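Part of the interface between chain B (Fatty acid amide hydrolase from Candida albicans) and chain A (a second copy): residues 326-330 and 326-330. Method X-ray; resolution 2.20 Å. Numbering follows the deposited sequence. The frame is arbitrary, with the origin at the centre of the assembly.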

# COMPACT_ATOMS: atom_id res chain seq x y z
N SER B 326 -3.55 -2.92 -7.57
CA SER B 326 -3.67 -4.28 -7.05
C SER B 326 -2.32 -4.99 -7.00
O SER B 326 -1.53 -4.93 -7.95
CB SER B 326 -4.65 -5.09 -7.91
OG SER B 326 -5.91 -4.44 -7.89
N LEU B 327 -2.08 -5.72 -5.91
CA LEU B 327 -0.81 -6.38 -5.71
C LEU B 327 -0.74 -7.67 -6.52
O LEU B 327 -1.69 -8.46 -6.48
CB LEU B 327 -0.60 -6.70 -4.25
CG LEU B 327 -0.47 -5.55 -3.27
CD1 LEU B 327 -0.44 -6.12 -1.85
CD2 LEU B 327 0.79 -4.74 -3.58
N PRO B 328 0.38 -7.95 -7.21
CA PRO B 328 0.58 -9.30 -7.79
C PRO B 328 0.99 -10.29 -6.72
O PRO B 328 2.11 -10.80 -6.66
CB PRO B 328 1.68 -9.06 -8.83
CG PRO B 328 2.47 -7.98 -8.28
CD PRO B 328 1.52 -7.07 -7.50
N MSE B 329 0.07 -10.57 -5.80
CA MSE B 329 0.38 -11.47 -4.70
C MSE B 329 -0.48 -12.73 -4.78
O MSE B 329 -1.70 -12.67 -4.56
CB MSE B 329 0.21 -10.76 -3.36
CG MSE B 329 0.35 -11.68 -2.17
SE MSE B 329 -0.08 -10.84 -0.45
CE MSE B 329 1.70 -10.21 -0.04
N PRO B 330 0.19 -13.86 -5.07
CA PRO B 330 -0.54 -15.09 -5.39
C PRO B 330 -1.49 -15.48 -4.28
O PRO B 330 -1.20 -15.29 -3.09
CB PRO B 330 0.59 -16.13 -5.55
CG PRO B 330 1.83 -15.33 -5.85
CD PRO B 330 1.65 -14.04 -5.08
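Chain A 326-330: SLPMP

Two copies of the same pentapeptide, Ser-Leu-Pro-Met-Pro, meet at equivalent positions in chain B and chain A of the fatty acid amide hydrolase. Neither stretch forms regular helix or strand; both are extended loops that run in the same general direction. They approach most closely at position 329, where the CA atoms of Met B329 and Met A329 are 6.4 Å apart, and they diverge toward both ends, the CA atoms of Ser B326 and Ser A326 being 15.5 Å apart. Backbone torsions agree closely between the copies, so the main differences lie in the methionine side chains. No hydrogen bond links the stretches; the contact is mainly apolar and buries 279 Å² in all.

Ser B326 stands out of reach of the partner stretch. Its OG, like that of Ser A326, is hydrogen-bonded elsewhere in the structure. Leu B327 is the first residue to touch chain A. Its CB points toward the partner, and an m,t rotamer, shared by Leu A327, brings the two isobutyl groups together: CD2 of Leu B327 is 3.8 Å from CD1 of Leu A327, and CD1 of Leu B327 is 4.1 Å from CD2 of Leu A327. Each methyl of one leucine therefore has a methyl of the other for a neighbour. The CB of Leu B327 also lies 4.3 Å from CE of Met A329.

At Pro B328 the backbone bends, with phi/psi of -77/67. The bend places N of Met B329 2.8 Å from O of Leu B327, a weak hydrogen bond that closes a tight turn; the same turn in chain A has a weak bond of 3.1 Å from N of Met A329 to O of Leu A327. The proline ring points its CB sideways rather than at the partner, yet its CD comes within 4.4 Å of CE of Met A329. The carbonyl O of Pro B328 is 4.0 Å from the same methyl.

Met B329, a selenomethionine, makes the largest contribution from chain B. Its t,t,m side chain reaches across to set CE 3.4 Å from CB of Met A329 and 3.3 Å from O of Pro A328. The same methyl is 4.1 Å from CD of Pro A328 and 4.5 Å from CB of Leu A327. Met A329, also selenomethionine, returns the contact by another route, with chi1 near 85°, chi2 of 146°, which lies between wells, and chi3 near 53°. Its methyl arrives beside Leu B327 and Pro B328, so each methionine packs against the leucine and proline that precede its counterpart, its methyl also lying near the proline carbonyl. The two CE atoms, of Met B329 and Met A329, end 4.3 Å apart. The exchange is thus reciprocal in its partners but not exactly symmetric in its rotamers. Beyond it, the exposed Pro B330 leaves the contact, its side chain 5.7 Å or more from chain A atoms of this stretch.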

# COMPACT_ATOMS: atom_id res chain seq x y z
N SER A 326 5.07 -3.68 6.13
CA SER A 326 5.83 -4.49 5.19
C SER A 326 5.00 -5.67 4.69
O SER A 326 4.36 -6.37 5.47
CB SER A 326 7.12 -4.97 5.84
OG SER A 326 8.03 -3.90 5.97
N LEU A 327 5.04 -5.90 3.38
CA LEU A 327 4.22 -6.92 2.74
C LEU A 327 4.87 -8.30 2.89
O LEU A 327 6.08 -8.44 2.70
CB LEU A 327 4.03 -6.61 1.26
CG LEU A 327 3.29 -5.34 0.83
CD1 LEU A 327 3.22 -5.27 -0.70
CD2 LEU A 327 1.90 -5.28 1.44
N PRO A 328 4.08 -9.33 3.21
CA PRO A 328 4.61 -10.71 3.17
C PRO A 328 4.50 -11.30 1.77
O PRO A 328 3.76 -12.25 1.52
CB PRO A 328 3.73 -11.43 4.20
CG PRO A 328 2.45 -10.70 4.16
CD PRO A 328 2.76 -9.27 3.85
N MSE A 329 5.23 -10.71 0.83
CA MSE A 329 5.27 -11.25 -0.51
C MSE A 329 6.68 -11.77 -0.75
O MSE A 329 7.66 -11.02 -0.71
CB MSE A 329 4.78 -10.22 -1.52
CG MSE A 329 5.73 -9.19 -2.07
SE MSE A 329 5.18 -8.85 -3.93
CE MSE A 329 3.27 -8.42 -3.64
N PRO A 330 6.77 -13.09 -0.91
CA PRO A 330 8.08 -13.75 -0.97
C PRO A 330 8.94 -13.20 -2.09
O PRO A 330 8.44 -12.80 -3.14
CB PRO A 330 7.73 -15.22 -1.23
CG PRO A 330 6.29 -15.36 -0.73
CD PRO A 330 5.65 -14.03 -0.99